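Side-chain contacts in beta-glucosidase (Chaetomella raphigera, PDB 6JXG), which probably hydrolyses terminal, non-reducing beta-D-glucosyl residues to release glucose, as a secreted family 3 glycoside hydrolase of cellulose breakdown: residues Y677-T680 with A681-Q684; S308-G311 with G312-G315. All blocks are in the same frame, centred on the assembly; numbering follows the deposited sequence.

Contact 1. Residues Y677-T680 with A681-Q684; sequences YWDT and ASAQ
Asp679 and Gln684 face each other as an antiparallel hydrogen-bonded pair, and the chain between them turns back through Thr680, Ala681, Ser682 and Ala683. The pairing rests on two backbone bonds: Asp679 N to Gln684 O at 3.0 Å, and Gln684 N to Asp679 O at 3.2 Å. The carboxylate of Asp679 then grips the bend. With CG anti to the backbone N (chi1 -177°), it swings over the loop, and OD2 accepts twice from Ser682. Ser682 OG, 2.7 Å from Asp679 OD2, meets the anti lone pair; Ser682 N, 3.0 Å from the same oxygen, comes from above the carboxylate plane. One donor on the anti lone pair and one from above the plane, both from Ser682, should limit rotation of the carboxylate, and the methyl of Ala681 lies alongside it, CB 3.4 Å from Asp679 OD2. Gln684 adds a brace from the returning side: its NE2 reaches Ser682 O at 3.1 Å, nearly straight at 172° and in the plane of its own amide, although it approaches from above the carbonyl plane of Ser682.

Trp678 meets the turn through its six-membered ring, CZ2 lying 3.4 Å from Ala683 C, while the backbone of Gln684 passes over one indole face. Beyond the hairpin, its ring also stacks on His179 of helix 175-182. Replacing Trp678 with an alanine would probably leave a gap under the Ala683-Gln684 backbone and deprive His179 of its stacking partner. Ala683 has a positive phi (51°) and, with Gln684, faces the single residue Asp679, which defines a G1 beta bulge; the whole is a tight beta-hairpin within the fibronectin type III-like domain.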
loop_
_atom_site.group_PDB
_atom_site.type_symbol
_atom_site.label_atom_id
_atom_site.label_comp_id
_atom_site.label_asym_id
_atom_site.label_seq_id
_atom_site.Cartn_x
_atom_site.Cartn_y
_atom_site.Cartn_z
ATOM N N TYR A 677 -6.781 21.347 9.530
ATOM C CA TYR A 677 -5.355 21.465 9.238
ATOM C C TYR A 677 -4.616 21.478 10.550
ATOM O O TYR A 677 -5.210 21.845 11.609
ATOM C CB TYR A 677 -5.050 22.701 8.387
ATOM C CG TYR A 677 -5.250 24.033 9.137
ATOM C CD1 TYR A 677 -4.243 24.579 9.923
ATOM C CD2 TYR A 677 -6.466 24.657 9.111
ATOM C CE1 TYR A 677 -4.420 25.761 10.622
ATOM C CE2 TYR A 677 -6.675 25.859 9.794
ATOM C CZ TYR A 677 -5.666 26.408 10.539
ATOM O OH TYR A 677 -5.942 27.593 11.197
ATOM N N TRP A 678 -3.343 21.118 10.498
ATOM C CA TRP A 678 -2.471 21.172 11.661
ATOM C C TRP A 678 -1.817 22.558 11.833
ATOM O O TRP A 678 -1.049 23.004 10.962
ATOM C CB TRP A 678 -1.357 20.134 11.574
ATOM C CG TRP A 678 -0.517 20.094 12.788
ATOM C CD1 TRP A 678 0.653 20.749 12.957
ATOM C CD2 TRP A 678 -0.761 19.392 14.046
ATOM N NE1 TRP A 678 1.213 20.452 14.195
ATOM C CE2 TRP A 678 0.355 19.637 14.883
ATOM C CE3 TRP A 678 -1.766 18.542 14.514
ATOM C CZ2 TRP A 678 0.456 19.138 16.187
ATOM C CZ3 TRP A 678 -1.659 18.016 15.799
ATOM C CH2 TRP A 678 -0.517 18.304 16.632
ATOM N N ASP A 679 -2.147 23.183 12.961
ATOM C CA ASP A 679 -1.664 24.487 13.348
ATOM C C ASP A 679 -0.458 24.322 14.272
ATOM O O ASP A 679 -0.588 23.813 15.439
ATOM C CB ASP A 679 -2.755 25.235 14.109
ATOM C CG ASP A 679 -2.312 26.672 14.469
ATOM O OD1 ASP A 679 -1.739 27.337 13.623
ATOM O OD2 ASP A 679 -2.435 27.041 15.621
ATOM N N THR A 680 0.702 24.673 13.743
ATOM C CA THR A 680 1.929 24.472 14.463
ATOM C C THR A 680 1.934 25.413 15.639
ATOM O O THR A 680 2.479 25.070 16.640
ATOM C CB THR A 680 3.179 24.749 13.603
ATOM O OG1 THR A 680 3.111 26.083 13.087
ATOM C CG2 THR A 680 3.291 23.783 12.417
ATOM N N ALA A 681 1.304 26.582 15.513
ATOM C CA ALA A 681 1.273 27.581 16.590
ATOM C C ALA A 681 0.706 26.977 17.842
ATOM O O ALA A 681 1.342 26.976 18.864
ATOM C CB ALA A 681 0.464 28.828 16.169
ATOM N N SER A 682 -0.486 26.443 17.763
ATOM C CA SER A 682 -1.122 25.885 18.917
ATOM C C SER A 682 -0.877 24.374 19.042
ATOM O O SER A 682 -1.431 23.748 19.914
ATOM C CB SER A 682 -2.617 26.208 18.867
ATOM O OG SER A 682 -3.289 25.578 17.773
ATOM N N ALA A 683 -0.079 23.780 18.146
ATOM C CA ALA A 683 0.252 22.335 18.196
ATOM C C ALA A 683 -0.952 21.462 18.306
ATOM O O ALA A 683 -1.042 20.613 19.181
ATOM C CB ALA A 683 1.261 22.040 19.320
ATOM N N GLN A 684 -1.946 21.701 17.438
ATOM C CA GLN A 684 -3.135 20.917 17.389
ATOM C C GLN A 684 -3.850 21.046 16.044
ATOM O O GLN A 684 -3.565 21.945 15.257
ATOM C CB GLN A 684 -4.095 21.384 18.484
ATOM C CG GLN A 684 -4.737 22.737 18.297
ATOM C CD GLN A 684 -5.348 23.241 19.623
ATOM O OE1 GLN A 684 -6.541 23.141 19.888
ATOM N NE2 GLN A 684 -4.495 23.727 20.473
#

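Contact 2. Residues S308-G311 with G312-G315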
loop_
_atom_site.group_PDB
_atom_site.type_symbol
_atom_site.label_atom_id
_atom_site.label_comp_id
_atom_site.label_asym_id
_atom_site.label_seq_id
_atom_site.Cartn_x
_atom_site.Cartn_y
_atom_site.Cartn_z
ATOM N N SER A 308 9.916 -21.279 7.820
ATOM C CA SER A 308 10.380 -20.379 6.748
ATOM C C SER A 308 11.620 -20.864 6.040
ATOM O O SER A 308 11.905 -20.432 4.925
ATOM C CB SER A 308 10.648 -19.003 7.387
ATOM O OG SER A 308 9.408 -18.392 7.839
ATOM N N TRP A 309 12.418 -21.719 6.681
ATOM C CA TRP A 309 13.802 -21.941 6.239
ATOM C C TRP A 309 13.979 -23.364 5.627
ATOM O O TRP A 309 15.065 -23.728 5.227
ATOM C CB TRP A 309 14.775 -21.751 7.412
ATOM C CG TRP A 309 14.339 -20.676 8.362
ATOM C CD1 TRP A 309 13.903 -20.825 9.643
ATOM C CD2 TRP A 309 14.181 -19.285 8.046
ATOM N NE1 TRP A 309 13.495 -19.610 10.166
ATOM C CE2 TRP A 309 13.705 -18.641 9.219
ATOM C CE3 TRP A 309 14.460 -18.517 6.924
ATOM C CZ2 TRP A 309 13.403 -17.325 9.238
ATOM C CZ3 TRP A 309 14.212 -17.185 6.973
ATOM C CH2 TRP A 309 13.714 -16.598 8.108
ATOM N N ASN A 310 12.910 -24.141 5.544
ATOM C CA ASN A 310 13.005 -25.537 4.975
ATOM C C ASN A 310 12.320 -25.659 3.656
ATOM O O ASN A 310 11.993 -26.771 3.248
ATOM C CB ASN A 310 12.392 -26.552 6.018
ATOM C CG ASN A 310 10.875 -26.524 6.062
ATOM O OD1 ASN A 310 10.299 -25.624 5.484
ATOM N ND2 ASN A 310 10.206 -27.472 6.783
ATOM N N GLY A 311 12.053 -24.514 3.008
ATOM C CA GLY A 311 11.310 -24.396 1.756
ATOM C C GLY A 311 9.876 -23.983 1.964
ATOM O O GLY A 311 9.099 -23.975 1.029
ATOM N N GLY A 312 9.493 -23.699 3.216
ATOM C CA GLY A 312 8.122 -23.297 3.522
ATOM C C GLY A 312 7.178 -24.462 3.648
ATOM O O GLY A 312 5.980 -24.348 3.320
ATOM N N LEU A 313 7.712 -25.577 4.124
ATOM C CA LEU A 313 6.977 -26.863 4.111
ATOM C C LEU A 313 6.522 -27.231 5.483
ATOM O O LEU A 313 7.147 -26.894 6.494
ATOM C CB LEU A 313 7.868 -27.956 3.510
ATOM C CG LEU A 313 8.416 -27.642 2.105
ATOM C CD1 LEU A 313 9.380 -28.689 1.607
ATOM C CD2 LEU A 313 7.258 -27.524 1.175
ATOM N N GLY A 314 5.442 -27.988 5.524
ATOM C CA GLY A 314 4.921 -28.588 6.751
ATOM C C GLY A 314 3.520 -28.109 7.133
ATOM O O GLY A 314 2.865 -28.666 8.039
ATOM N N GLY A 315 3.076 -27.016 6.522
ATOM C CA GLY A 315 1.750 -26.467 6.787
ATOM C C GLY A 315 0.571 -26.966 5.932
ATOM O O GLY A 315 0.751 -27.608 4.914
#
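A weakly closed Asx turn at Asn310 lies within the glycine-rich loop between helix 278-294 and helix 323-332: Asn310 OD1 accepts from the backbone N of Gly312, two residues on, at 3.1 Å, but the N-H is bent to 124°. The stronger grip falls on Leu313. Its N lies 2.9 Å from Asn310 OD1 with an almost straight N-H (171°), tilted moderately from the amide's carbonyl plane, and in return Asn310 ND2 donates to Leu313 O at 3.1 Å. That acceptor lies in the Asn310 amide plane, whereas the amide nitrogen stands above the carbonyl plane of Leu313. One side-chain amide thus reads both the N-H and the C=O of a single residue, which should fix its flip and rotation. Asn310 reaches them because CG sits between its own backbone N and carbonyl carbon (chi1 75°).

Leu313 folds back over the bend, CD1 lying 3.6 Å from Asn310 O, and its side chain also touches the N-acetylglucosamine of the glycan on Asn68, which Gln67 also borders. Two of the glycines follow from the backbone: at Gly311 a side chain would jam against the preceding carbonyl, and at Gly312, where phi is positive, it would clash with Gly311 O. Backbone bonding of Gly312 to Gln67 joins the bend to the neighbouring loop. The result is an Asx turn, with the asparagine amide also bridging the backbone of Leu313, in a loop next to the Asn68 glycosylation site.

Overall arrangement
From the N terminus, contact 2 comes first, in the loop between helix 278-294 and helix 323-332, and closes fully before contact 1 begins; the two run in series, neither nested nor crossed. Contact 1 reverses the chain in a hairpin; contact 2 only bends it within a loop. Residues 308-315 lie against the loops carrying Trp34, Pro38 and Gln67. Residues 677-684 close a hairpin between strands 677-679 and 684-686, and Trp678 and Thr680 bring it to helix 175-182, so the fibronectin type III-like domain meets the N-terminal domain there. The centres of contact 1 and contact 2 are about 50 Å apart, on opposite sides of the chain's centre.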